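Local coordinates for protein neuraminidase (Influenza A virus, PDB 4GDI) that forms the tetrameric, calcium-binding neuraminidase-like spike of a bat influenza A virus and may cleave terminal sialic acids, although its putative active site has diverged, at residues W9-Q14 with Y203-L208; S101-F106 with R146-E151; L341-Q346 with E355-C360. All blocks are in the same frame, centred on the assembly; numbering follows the deposited sequence.

Contact 1: residues W9-Q14 with Y203-L208; sequences WRAKSQ and YTINNL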
ATOM      1  N   TRP A   9      18.873   3.516  19.748  1.00 26.26           N
ATOM      2  CA  TRP A   9      19.469   2.242  19.433  1.00 22.06           C
ATOM      3  C   TRP A   9      20.950   2.258  19.742  1.00 25.69           C
ATOM      4  O   TRP A   9      21.600   3.297  19.657  1.00 28.77           O
ATOM      5  CB  TRP A   9      19.262   1.943  17.949  1.00 29.79           C
ATOM      6  CG  TRP A   9      19.898   0.692  17.507  1.00 26.70           C
ATOM      7  CD1 TRP A   9      19.387  -0.555  17.613  1.00 24.35           C
ATOM      8  CD2 TRP A   9      21.169   0.555  16.857  1.00 30.65           C
ATOM      9  NE1 TRP A   9      20.256  -1.470  17.078  1.00 25.86           N
ATOM     10  CE2 TRP A   9      21.360  -0.816  16.602  1.00 26.30           C
ATOM     11  CE3 TRP A   9      22.162   1.460  16.464  1.00 30.46           C
ATOM     12  CZ2 TRP A   9      22.511  -1.317  15.974  1.00 26.20           C
ATOM     13  CZ3 TRP A   9      23.299   0.970  15.836  1.00 25.79           C
ATOM     14  CH2 TRP A   9      23.464  -0.412  15.595  1.00 25.49           C
ATOM     15  N   ARG A  10      21.480   1.100  20.102  1.00 25.70           N
ATOM     16  CA  ARG A  10      22.916   0.887  20.061  1.00 31.13           C
ATOM     17  C   ARG A  10      23.155  -0.571  19.734  1.00 33.06           C
ATOM     18  O   ARG A  10      22.296  -1.413  19.987  1.00 35.19           O
ATOM     19  CB  ARG A  10      23.578   1.267  21.386  1.00 39.14           C
ATOM     20  CG  ARG A  10      23.271   0.330  22.527  1.00 43.69           C
ATOM     21  CD  ARG A  10      23.333   1.065  23.855  1.00 77.88           C
ATOM     22  NE  ARG A  10      22.298   2.099  23.934  1.00 92.12           N
ATOM     23  CZ  ARG A  10      21.294   2.123  24.810  1.00 92.56           C
ATOM     24  NH1 ARG A  10      21.160   1.174  25.733  1.00 88.65           N
ATOM     25  NH2 ARG A  10      20.416   3.118  24.765  1.00 87.73           N
ATOM     26  N   ALA A  11      24.321  -0.865  19.175  1.00 31.12           N
ATOM     27  CA  ALA A  11      24.670  -2.225  18.797  1.00 31.12           C
ATOM     28  C   ALA A  11      24.632  -3.156  20.005  1.00 27.79           C
ATOM     29  O   ALA A  11      24.836  -2.727  21.129  1.00 27.63           O
ATOM     30  CB  ALA A  11      26.044  -2.248  18.182  1.00 27.35           C
ATOM     31  N   LYS A  12      24.385  -4.434  19.763  1.00 31.25           N
ATOM     32  CA  LYS A  12      24.458  -5.415  20.831  1.00 36.37           C
ATOM     33  C   LYS A  12      25.921  -5.498  21.235  1.00 34.57           C
ATOM     34  O   LYS A  12      26.787  -5.044  20.495  1.00 31.50           O
ATOM     35  CB  LYS A  12      23.910  -6.766  20.374  1.00 26.22           C
ATOM     36  CG  LYS A  12      22.569  -6.630  19.673  1.00 34.29           C
ATOM     37  CD  LYS A  12      21.639  -7.798  19.926  1.00 42.56           C
ATOM     38  CE  LYS A  12      20.244  -7.482  19.378  1.00 35.86           C
ATOM     39  NZ  LYS A  12      19.179  -8.184  20.113  1.00 39.88           N
ATOM     40  N   SER A  13      26.190  -6.087  22.395  1.00 36.43           N
ATOM     41  CA  SER A  13      27.471  -5.904  23.079  1.00 42.32           C
ATOM     42  C   SER A  13      28.662  -6.544  22.375  1.00 35.07           C
ATOM     43  O   SER A  13      29.795  -6.128  22.565  1.00 34.89           O
ATOM     44  CB  SER A  13      27.379  -6.415  24.527  1.00 42.63           C
ATOM     45  OG  SER A  13      27.067  -7.800  24.567  1.00 46.73           O
ATOM     46  N   GLN A  14      28.422  -7.565  21.570  1.00 31.23           N
ATOM     47  CA  GLN A  14      29.509  -8.170  20.821  1.00 24.49           C
ATOM     48  C   GLN A  14      29.011  -8.528  19.432  1.00 29.60           C
ATOM     49  O   GLN A  14      27.837  -8.809  19.248  1.00 27.20           O
ATOM     50  CB  GLN A  14      30.016  -9.430  21.527  1.00 38.47           C
ATOM     51  CG  GLN A  14      30.580  -9.186  22.928  1.00 57.42           C
ATOM     52  CD  GLN A  14      31.847  -8.335  22.915  1.00 73.57           C
ATOM     53  OE1 GLN A  14      32.587  -8.316  21.928  1.00 76.86           O
ATOM     54  NE2 GLN A  14      32.096  -7.623  24.014  1.00 66.10           N
ATOM     55  N   TYR A 203      30.365   0.499  10.110  1.00 19.12           N
ATOM     56  CA  TYR A 203      29.504  -0.229  11.033  1.00 18.81           C
ATOM     57  C   TYR A 203      29.954   0.160  12.429  1.00 22.27           C
ATOM     58  O   TYR A 203      30.986   0.819  12.587  1.00 22.16           O
ATOM     59  CB  TYR A 203      29.577  -1.744  10.819  1.00 18.42           C
ATOM     60  CG  TYR A 203      30.941  -2.321  11.060  1.00 17.04           C
ATOM     61  CD1 TYR A 203      31.881  -2.376  10.034  1.00 22.40           C
ATOM     62  CD2 TYR A 203      31.298  -2.812  12.311  1.00 25.75           C
ATOM     63  CE1 TYR A 203      33.145  -2.909  10.245  1.00 16.43           C
ATOM     64  CE2 TYR A 203      32.558  -3.354  12.534  1.00 25.94           C
ATOM     65  CZ  TYR A 203      33.474  -3.390  11.495  1.00 20.66           C
ATOM     66  OH  TYR A 203      34.719  -3.909  11.712  1.00 19.93           O
ATOM     67  N   THR A 204      29.167  -0.205  13.437  1.00 20.22           N
ATOM     68  CA  THR A 204      29.537   0.088  14.813  1.00 24.87           C
ATOM     69  C   THR A 204      29.487  -1.157  15.703  1.00 24.83           C
ATOM     70  O   THR A 204      28.640  -2.035  15.533  1.00 24.56           O
ATOM     71  CB  THR A 204      28.642   1.170  15.419  1.00 25.19           C
ATOM     72  OG1 THR A 204      29.092   1.456  16.751  1.00 29.45           O
ATOM     73  CG2 THR A 204      27.200   0.715  15.455  1.00 21.89           C
ATOM     74  N   ILE A 205      30.424  -1.227  16.640  1.00 29.30           N
ATOM     75  CA  ILE A 205      30.474  -2.321  17.608  1.00 30.24           C
ATOM     76  C   ILE A 205      31.272  -1.879  18.829  1.00 49.96           C
ATOM     77  O   ILE A 205      32.259  -1.152  18.685  1.00 36.52           O
ATOM     78  CB  ILE A 205      31.124  -3.585  17.007  1.00 35.96           C
ATOM     79  CG1 ILE A 205      30.836  -4.811  17.885  1.00 48.73           C
ATOM     80  CG2 ILE A 205      32.628  -3.399  16.851  1.00 50.72           C
ATOM     81  CD1 ILE A 205      29.355  -5.148  18.017  1.00 50.16           C
ATOM     82  N   ASN A 206      30.867  -2.364  20.008  1.00 69.87           N
ATOM     83  CA  ASN A 206      31.260  -1.804  21.319  1.00 66.26           C
ATOM     84  C   ASN A 206      31.756  -0.355  21.296  1.00 47.36           C
ATOM     85  O   ASN A 206      32.934  -0.090  21.518  1.00 49.81           O
ATOM     86  CB  ASN A 206      32.263  -2.696  22.093  1.00 74.41           C
ATOM     87  CG  ASN A 206      32.961  -3.726  21.225  1.00 71.86           C
ATOM     88  OD1 ASN A 206      33.697  -3.378  20.301  1.00 75.38           O
ATOM     89  ND2 ASN A 206      32.772  -5.011  21.558  1.00 53.60           N
ATOM     90  N   ASN A 207      30.837   0.572  21.032  1.00 52.95           N
ATOM     91  CA  ASN A 207      31.122   2.014  21.063  1.00 50.52           C
ATOM     92  C   ASN A 207      32.238   2.541  20.122  1.00 43.60           C
ATOM     93  O   ASN A 207      32.688   3.681  20.260  1.00 45.41           O
ATOM     94  CB  ASN A 207      31.389   2.451  22.503  1.00 58.40           C
ATOM     95  CG  ASN A 207      30.157   2.304  23.392  1.00 69.93           C
ATOM     96  OD1 ASN A 207      29.321   3.208  23.472  1.00 67.82           O
ATOM     97  ND2 ASN A 207      30.038   1.156  24.055  1.00 60.49           N
ATOM     98  N   LEU A 208      32.652   1.725  19.159  1.00 29.86           N
ATOM     99  CA  LEU A 208      33.594   2.150  18.123  1.00 24.38           C
ATOM    100  C   LEU A 208      32.885   2.226  16.785  1.00 25.48           C
ATOM    101  O   LEU A 208      31.918   1.505  16.551  1.00 25.28           O
ATOM    102  CB  LEU A 208      34.730   1.136  17.984  1.00 29.12           C
ATOM    103  CG  LEU A 208      35.673   1.034  19.178  1.00 42.50           C
ATOM    104  CD1 LEU A 208      36.749  -0.005  18.906  1.00 38.37           C
ATOM    105  CD2 LEU A 208      36.291   2.392  19.451  1.00 48.83           C
TER
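A mostly apolar contact lays the N-terminal loop residues Trp9 to Gln14 against the end of a propeller strand, where Thr204 and Ile205 lead into the two-residue turn Asn206-Asn207 of the hairpin joining strands 200-205 and 208-214. Trp9 and Thr204 reach toward each other tip to tip: the methyl CG2 of Thr204 comes up obliquely to the ring, 3.9 Å from CH2 of Trp9 and equally far from the adjoining CZ3. The hydroxyl of Thr204 is engaged elsewhere. With OG1 anti to the backbone N (chi1 -177°), it donates across the turn to Leu208 O at 2.8 Å. Ala11 CB rests on the carbonyl Thr204 O at 3.7 Å. Further along, CD1 of Ile205 packs against backbone, 3.6 Å from Lys12 O and also close to the carbonyl carbon of Gln14. The exposed end is looser: ND2 of the poorly ordered Asn206 makes a weak hydrogen bond to Ser13 O at 3.3 Å, bent to 136° at the hydrogen. Around this contact, Thr204 also packs on Ile153 and Ile155 of strand 153-155, Ile205 on Lys210 of strand 208-214, while the loop is tied by Lys12 to Asp329 and Ser332 and Trp9 makes a cation-pi contact with Lys327.

Contact 2: residues S101-F106 with R146-E151; sequences SSSACF and RLPNSE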
ATOM      1  N   SER A 101      24.384  13.079  -3.647  1.00 24.00           N
ATOM      2  CA  SER A 101      24.899  12.026  -2.798  1.00 24.90           C
ATOM      3  C   SER A 101      24.174  12.090  -1.460  1.00 25.30           C
ATOM      4  O   SER A 101      23.532  13.092  -1.129  1.00 23.72           O
ATOM      5  CB  SER A 101      26.410  12.145  -2.610  1.00 20.14           C
ATOM      6  OG  SER A 101      26.796  13.331  -1.916  1.00 21.98           O
ATOM      7  N   SER A 102      24.270  11.021  -0.688  1.00 21.40           N
ATOM      8  CA  SER A 102      23.486  10.956   0.543  1.00 20.71           C
ATOM      9  C   SER A 102      24.022  10.006   1.598  1.00 22.80           C
ATOM     10  O   SER A 102      24.931   9.217   1.362  1.00 22.81           O
ATOM     11  CB  SER A 102      22.046  10.559   0.215  1.00 19.02           C
ATOM     12  OG  SER A 102      21.939   9.161   0.050  1.00 22.28           O
ATOM     13  N   SER A 103      23.433  10.110   2.779  1.00 26.50           N
ATOM     14  CA  SER A 103      23.627   9.128   3.821  1.00 25.32           C
ATOM     15  C   SER A 103      22.385   9.166   4.689  1.00 31.50           C
ATOM     16  O   SER A 103      21.751  10.211   4.822  1.00 23.79           O
ATOM     17  CB  SER A 103      24.858   9.463   4.655  1.00 23.57           C
ATOM     18  OG  SER A 103      25.106   8.445   5.613  1.00 23.05           O
ATOM     19  N   ALA A 104      22.029   8.034   5.273  1.00 20.33           N
ATOM     20  CA  ALA A 104      20.863   7.972   6.123  1.00 15.99           C
ATOM     21  C   ALA A 104      21.066   6.950   7.230  1.00 19.70           C
ATOM     22  O   ALA A 104      21.813   5.990   7.090  1.00 25.16           O
ATOM     23  CB  ALA A 104      19.619   7.608   5.295  1.00 24.18           C
ATOM     24  N   CYS A 105      20.403   7.169   8.350  1.00 19.31           N
ATOM     25  CA  CYS A 105      20.521   6.239   9.458  1.00 23.82           C
ATOM     26  C   CYS A 105      19.411   6.527  10.461  1.00 24.65           C
ATOM     27  O   CYS A 105      19.071   7.696  10.698  1.00 20.33           O
ATOM     28  CB  CYS A 105      21.909   6.334  10.128  1.00 24.12           C
ATOM     29  SG  CYS A 105      22.542   8.023  10.484  1.00 24.79           S
ATOM     30  N   PHE A 106      18.869   5.447  11.027  1.00 25.07           N
ATOM     31  CA  PHE A 106      17.796   5.496  12.022  1.00 22.47           C
ATOM     32  C   PHE A 106      18.383   5.366  13.417  1.00 17.98           C
ATOM     33  O   PHE A 106      19.133   4.429  13.696  1.00 19.62           O
ATOM     34  CB  PHE A 106      16.822   4.343  11.764  1.00 22.68           C
ATOM     35  CG  PHE A 106      15.520   4.460  12.509  1.00 27.48           C
ATOM     36  CD1 PHE A 106      14.548   5.358  12.089  1.00 25.49           C
ATOM     37  CD2 PHE A 106      15.261   3.655  13.613  1.00 28.85           C
ATOM     38  CE1 PHE A 106      13.333   5.460  12.764  1.00 31.65           C
ATOM     39  CE2 PHE A 106      14.054   3.754  14.305  1.00 28.28           C
ATOM     40  CZ  PHE A 106      13.090   4.663  13.880  1.00 30.13           C
ATOM     41  N   ARG A 146      30.660  15.930  -0.440  1.00 21.69           N
ATOM     42  CA  ARG A 146      30.382  14.563  -0.852  1.00 25.91           C
ATOM     43  C   ARG A 146      30.000  13.701   0.343  1.00 24.06           C
ATOM     44  O   ARG A 146      30.754  13.586   1.305  1.00 25.07           O
ATOM     45  CB  ARG A 146      31.607  13.967  -1.559  1.00 27.23           C
ATOM     46  CG  ARG A 146      32.064  14.805  -2.753  1.00 26.15           C
ATOM     47  CD  ARG A 146      33.217  14.176  -3.491  1.00 26.96           C
ATOM     48  NE  ARG A 146      34.485  14.105  -2.768  1.00 27.97           N
ATOM     49  CZ  ARG A 146      35.310  15.130  -2.553  1.00 26.93           C
ATOM     50  NH1 ARG A 146      34.968  16.368  -2.898  1.00 29.96           N
ATOM     51  NH2 ARG A 146      36.474  14.921  -1.953  1.00 23.50           N
ATOM     52  N   LEU A 147      28.801  13.133   0.276  1.00 20.86           N
ATOM     53  CA  LEU A 147      28.349  12.128   1.233  1.00 20.72           C
ATOM     54  C   LEU A 147      28.672  10.715   0.731  1.00 25.81           C
ATOM     55  O   LEU A 147      28.747  10.487  -0.474  1.00 24.96           O
ATOM     56  CB  LEU A 147      26.858  12.313   1.486  1.00 19.51           C
ATOM     57  CG  LEU A 147      26.590  13.588   2.296  1.00 21.77           C
ATOM     58  CD1 LEU A 147      25.142  14.117   2.182  1.00 23.01           C
ATOM     59  CD2 LEU A 147      26.927  13.316   3.752  1.00 23.87           C
ATOM     60  N   PRO A 148      28.858   9.756   1.653  1.00 23.80           N
ATOM     61  CA  PRO A 148      29.459   8.485   1.218  1.00 25.38           C
ATOM     62  C   PRO A 148      28.543   7.456   0.542  1.00 22.97           C
ATOM     63  O   PRO A 148      29.042   6.417   0.103  1.00 25.15           O
ATOM     64  CB  PRO A 148      30.004   7.904   2.518  1.00 22.41           C
ATOM     65  CG  PRO A 148      29.116   8.466   3.583  1.00 24.83           C
ATOM     66  CD  PRO A 148      28.718   9.835   3.119  1.00 23.24           C
ATOM     67  N   ASN A 149      27.247   7.729   0.444  1.00 18.25           N
ATOM     68  CA  ASN A 149      26.313   6.787  -0.162  1.00 18.88           C
ATOM     69  C   ASN A 149      26.357   5.437   0.540  1.00 23.98           C
ATOM     70  O   ASN A 149      26.426   4.381  -0.075  1.00 20.27           O
ATOM     71  CB  ASN A 149      26.573   6.664  -1.667  1.00 20.28           C
ATOM     72  CG  ASN A 149      26.605   8.012  -2.344  1.00 27.17           C
ATOM     73  OD1 ASN A 149      25.664   8.807  -2.220  1.00 23.01           O
ATOM     74  ND2 ASN A 149      27.706   8.309  -3.008  1.00 24.00           N
ATOM     75  N   SER A 150      26.321   5.509   1.860  1.00 18.98           N
ATOM     76  CA  SER A 150      26.212   4.336   2.705  1.00 17.47           C
ATOM     77  C   SER A 150      25.621   4.840   4.011  1.00 20.11           C
ATOM     78  O   SER A 150      25.650   6.041   4.272  1.00 21.22           O
ATOM     79  CB  SER A 150      27.590   3.740   2.957  1.00 22.82           C
ATOM     80  OG  SER A 150      27.512   2.427   3.479  1.00 23.70           O
ATOM     81  N   GLU A 151      25.095   3.951   4.837  1.00 19.90           N
ATOM     82  CA  GLU A 151      24.385   4.416   6.020  1.00 19.20           C
ATOM     83  C   GLU A 151      25.306   5.131   6.974  1.00 21.38           C
ATOM     84  O   GLU A 151      26.474   4.761   7.131  1.00 22.76           O
ATOM     85  CB  GLU A 151      23.651   3.281   6.752  1.00 18.67           C
ATOM     86  CG  GLU A 151      24.508   2.303   7.530  1.00 20.07           C
ATOM     87  CD  GLU A 151      23.647   1.328   8.367  1.00 28.24           C
ATOM     88  OE1 GLU A 151      22.415   1.533   8.427  1.00 21.16           O
ATOM     89  OE2 GLU A 151      24.186   0.366   8.955  1.00 23.28           O
TER
HETATM   90  O   HOH W   1      23.060   8.216  -2.170  1.00 21.33           O
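Ser101, Ser102 and Ser103 meet the loop Leu147 to Ser150 through a run of hydrogen bonds. The tightest part lies around Ser102 and Asn149, which exchange two bonds. Asn149 N donates to Ser102 O at 2.9 Å, nearly in line with the C=O bond though bent at the hydrogen, and Ser102 N returns a bond to Asn149 OD1 at 3.0 Å, tilted 30° from the amide plane. Although CB of Asn149 is directed away from the strand, CG sits beside its own backbone N (chi1 -52°), and the amide oxygen ends near Ser102 N. On either side of this pair a serine hydroxyl takes over: Ser101 OG accepts from Leu147 N at 3.0 Å, and Ser103 OG donates to Ser150 O at 2.8 Å in the plane of that carbonyl. Leu147 CB packs 3.6 Å from Ser102 N. Beyond Ser103, hydrogen bonding gives way to close packing, Glu151 CA 3.2 Å from Ala104 O, with the carboxylate turned to Ser47 and Gln325. The hydrated margin is at Ser102, where a water accepts from Ser102 OG, also bonded to Tyr45, and donates to Asn149 OD1. That oxygen thus has two donors, and side chains supply three of the four direct bonds, the fourth being backbone to backbone, stitching an irregular loop to the edge strand of a propeller blade.

Contact 3: residues L341-Q346 with E355-C360; sequences LEIEDQ and ELSTFC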
ATOM      1  N   LEU A 341      25.555  -5.226  -2.109  1.00 24.07           N
ATOM      2  CA  LEU A 341      26.425  -5.374  -3.266  1.00 27.03           C
ATOM      3  C   LEU A 341      25.653  -5.149  -4.566  1.00 17.53           C
ATOM      4  O   LEU A 341      24.606  -5.752  -4.776  1.00 25.93           O
ATOM      5  CB  LEU A 341      27.038  -6.775  -3.251  1.00 26.27           C
ATOM      6  CG  LEU A 341      27.713  -7.271  -4.531  1.00 20.12           C
ATOM      7  CD1 LEU A 341      28.996  -6.529  -4.757  1.00 25.42           C
ATOM      8  CD2 LEU A 341      27.964  -8.763  -4.409  1.00 23.51           C
ATOM      9  N   GLU A 342      26.152  -4.235  -5.395  1.00 22.24           N
ATOM     10  CA  GLU A 342      25.582  -3.976  -6.717  1.00 24.00           C
ATOM     11  C   GLU A 342      25.884  -5.154  -7.624  1.00 28.60           C
ATOM     12  O   GLU A 342      27.047  -5.578  -7.754  1.00 23.29           O
ATOM     13  CB  GLU A 342      26.192  -2.726  -7.356  1.00 25.39           C
ATOM     14  CG  GLU A 342      25.649  -1.397  -6.831  1.00 21.35           C
ATOM     15  CD  GLU A 342      26.337  -0.197  -7.457  1.00 26.54           C
ATOM     16  OE1 GLU A 342      27.441  -0.379  -8.022  1.00 21.41           O
ATOM     17  OE2 GLU A 342      25.765   0.925  -7.392  1.00 24.24           O
ATOM     18  N   ILE A 343      24.825  -5.684  -8.224  1.00 27.72           N
ATOM     19  CA  ILE A 343      24.920  -6.688  -9.273  1.00 25.79           C
ATOM     20  C   ILE A 343      24.549  -5.965 -10.569  1.00 32.89           C
ATOM     21  O   ILE A 343      23.487  -5.343 -10.655  1.00 32.25           O
ATOM     22  CB  ILE A 343      23.928  -7.829  -9.020  1.00 30.24           C
ATOM     23  CG1 ILE A 343      24.226  -8.521  -7.681  1.00 30.08           C
ATOM     24  CG2 ILE A 343      23.937  -8.844 -10.175  1.00 27.74           C
ATOM     25  CD1 ILE A 343      25.593  -9.126  -7.582  1.00 28.31           C
ATOM     26  N   GLU A 344      25.419  -6.007 -11.570  1.00 29.88           N
ATOM     27  CA  GLU A 344      25.156  -5.253 -12.802  1.00 33.31           C
ATOM     28  C   GLU A 344      24.552  -6.142 -13.875  1.00 36.41           C
ATOM     29  O   GLU A 344      25.017  -7.249 -14.096  1.00 31.72           O
ATOM     30  CB  GLU A 344      26.431  -4.572 -13.307  1.00 38.91           C
ATOM     31  CG  GLU A 344      26.563  -3.132 -12.807  1.00 64.11           C
ATOM     32  CD  GLU A 344      27.908  -2.823 -12.181  1.00 77.03           C
ATOM     33  OE1 GLU A 344      28.929  -3.369 -12.647  1.00 85.55           O
ATOM     34  OE2 GLU A 344      27.943  -2.019 -11.223  1.00 82.79           O
ATOM     35  N   ASP A 345      23.497  -5.650 -14.521  1.00 31.12           N
ATOM     36  CA  ASP A 345      22.774  -6.415 -15.533  1.00 32.84           C
ATOM     37  C   ASP A 345      22.700  -5.613 -16.838  1.00 37.38           C
ATOM     38  O   ASP A 345      22.494  -4.386 -16.825  1.00 34.41           O
ATOM     39  CB  ASP A 345      21.362  -6.738 -15.041  1.00 42.92           C
ATOM     40  CG  ASP A 345      21.358  -7.541 -13.740  1.00 54.33           C
ATOM     41  OD1 ASP A 345      22.061  -8.574 -13.676  1.00 56.09           O
ATOM     42  OD2 ASP A 345      20.649  -7.135 -12.787  1.00 53.42           O
ATOM     43  N   GLN A 346      22.883  -6.300 -17.962  1.00 37.76           N
ATOM     44  CA  GLN A 346      22.794  -5.642 -19.265  1.00 38.93           C
ATOM     45  C   GLN A 346      21.339  -5.601 -19.722  1.00 29.97           C
ATOM     46  O   GLN A 346      20.624  -6.594 -19.620  1.00 34.18           O
ATOM     47  CB  GLN A 346      23.647  -6.377 -20.302  1.00 51.86           C
ATOM     48  CG  GLN A 346      23.741  -5.649 -21.640  1.00 67.08           C
ATOM     49  CD  GLN A 346      24.360  -4.266 -21.510  1.00 72.73           C
ATOM     50  OE1 GLN A 346      25.323  -4.074 -20.766  1.00 81.45           O
ATOM     51  NE2 GLN A 346      23.800  -3.293 -22.227  1.00 63.17           N
ATOM     52  N   GLU A 355      21.396  -3.625  -9.609  1.00 30.34           N
ATOM     53  CA  GLU A 355      20.438  -4.020  -8.602  1.00 30.71           C
ATOM     54  C   GLU A 355      21.199  -4.453  -7.347  1.00 29.51           C
ATOM     55  O   GLU A 355      22.223  -5.135  -7.433  1.00 28.22           O
ATOM     56  CB  GLU A 355      19.577  -5.159  -9.150  1.00 38.56           C
ATOM     57  CG  GLU A 355      18.365  -4.676  -9.943  1.00 54.09           C
ATOM     58  CD  GLU A 355      17.370  -3.944  -9.064  1.00 72.51           C
ATOM     59  OE1 GLU A 355      17.056  -4.465  -7.968  1.00 69.16           O
ATOM     60  OE2 GLU A 355      16.919  -2.844  -9.459  1.00 86.54           O
ATOM     61  N   LEU A 356      20.718  -4.045  -6.185  1.00 22.57           N
ATOM     62  CA  LEU A 356      21.395  -4.375  -4.938  1.00 28.12           C
ATOM     63  C   LEU A 356      20.974  -5.760  -4.487  1.00 25.01           C
ATOM     64  O   LEU A 356      19.788  -6.076  -4.452  1.00 31.33           O
ATOM     65  CB  LEU A 356      21.045  -3.383  -3.819  1.00 28.72           C
ATOM     66  CG  LEU A 356      21.715  -2.017  -3.754  1.00 36.28           C
ATOM     67  CD1 LEU A 356      21.479  -1.405  -2.363  1.00 32.78           C
ATOM     68  CD2 LEU A 356      23.213  -2.069  -4.080  1.00 29.11           C
ATOM     69  N   SER A 357      21.951  -6.586  -4.161  1.00 25.30           N
ATOM     70  CA  SER A 357      21.692  -7.776  -3.376  1.00 27.29           C
ATOM     71  C   SER A 357      22.266  -7.535  -1.975  1.00 29.94           C
ATOM     72  O   SER A 357      23.075  -6.624  -1.762  1.00 22.06           O
ATOM     73  CB  SER A 357      22.359  -8.980  -4.017  1.00 26.42           C
ATOM     74  OG  SER A 357      23.761  -8.863  -3.881  1.00 42.78           O
ATOM     75  N   THR A 358      21.853  -8.348  -1.020  1.00 20.34           N
ATOM     76  CA  THR A 358      22.342  -8.209   0.348  1.00 19.65           C
ATOM     77  C   THR A 358      22.724  -9.577   0.894  1.00 27.77           C
ATOM     78  O   THR A 358      22.094 -10.575   0.551  1.00 22.62           O
ATOM     79  CB  THR A 358      21.285  -7.588   1.288  1.00 18.65           C
ATOM     80  OG1 THR A 358      20.109  -8.397   1.298  1.00 24.09           O
ATOM     81  CG2 THR A 358      20.910  -6.190   0.876  1.00 24.08           C
ATOM     82  N   PHE A 359      23.757  -9.597   1.740  1.00 22.22           N
ATOM     83  CA  PHE A 359      24.304 -10.816   2.329  1.00 21.69           C
ATOM     84  C   PHE A 359      24.553 -10.530   3.807  1.00 24.94           C
ATOM     85  O   PHE A 359      25.028  -9.461   4.154  1.00 28.34           O
ATOM     86  CB  PHE A 359      25.651 -11.182   1.700  1.00 20.72           C
ATOM     87  CG  PHE A 359      25.556 -11.762   0.323  1.00 22.30           C
ATOM     88  CD1 PHE A 359      25.397 -10.948  -0.777  1.00 26.11           C
ATOM     89  CD2 PHE A 359      25.643 -13.133   0.132  1.00 24.30           C
ATOM     90  CE1 PHE A 359      25.322 -11.489  -2.046  1.00 24.59           C
ATOM     91  CE2 PHE A 359      25.576 -13.676  -1.134  1.00 30.59           C
ATOM     92  CZ  PHE A 359      25.415 -12.853  -2.221  1.00 31.80           C
ATOM     93  N   CYS A 360      24.249 -11.484   4.667  1.00 21.51           N
ATOM     94  CA  CYS A 360      24.512 -11.316   6.095  1.00 24.28           C
ATOM     95  C   CYS A 360      25.438 -12.408   6.615  1.00 25.95           C
ATOM     96  O   CYS A 360      25.445 -13.534   6.101  1.00 22.69           O
ATOM     97  CB  CYS A 360      23.203 -11.316   6.876  1.00 24.97           C
ATOM     98  SG  CYS A 360      22.184  -9.872   6.546  1.00 26.90           S
TER
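Leu341 to Ile343 and Glu355 to Ser357 form the antiparallel ladder of a beta hairpin in one sheet of the propeller. Backbone bonds carry the register. Leu341 and Ser357 form a hydrogen-bonded pair, N to O at 2.9 Å in both directions; Ile343 and Glu355 repeat it, Ile343 N reaching Glu355 O at 2.8 Å. Glu342 and Leu356 are the non-hydrogen-bonded pair between them, their CA atoms 4.6 Å apart. Polar side-chain contact is slight: Ser357 OG, held between its backbone N and carbonyl carbon (chi1 70°), makes a weak bond to Leu341 O at 3.3 Å, adding a second donor to that oxygen. Van der Waals contacts differ between the two faces. On the face of Leu341, Ile343 and Ser357, CG1 of Ile343 lies 3.8 Å from Ser357 OG, and Leu341 CD2 makes an apolar approach to Phe359 CE1, 4.5 Å away. On the other, the side chains of Glu342 and Leu356 slant across one another, CG to CD2 at 3.7 Å; the carboxylate of Glu342 goes on to a salt bridge with Arg320. Strand 317-324 flanks 338-346 and strand 20-25 flanks 352-362, a four-stranded antiparallel sheet uniting N-terminal and C-terminal strands, as commonly closes a beta-propeller ring.

In the fold
The three contacts lie in different parts of one beta-propeller chain and none touches another. Contacts 1 and 2 come nearest, about 5 Å between closest atoms, and 101-106/146-151 is nested in sequence within the span closed by 9-14 and 203-208. Contact 3 follows both, its centre 18 Å from that of contact 2 and 26 Å from that of contact 1. Arg320, salt-bridged to Glu342 of contact 3, is touched by Asn149 of contact 2, which also meets Arg43 and lies about 5 Å from a nitrate, probably from the crystallisation liquor; by family resemblance this is probably the putative active site. Of the calcium ligands, the side chain of Asn215 is about 11 Å from that of Arg146.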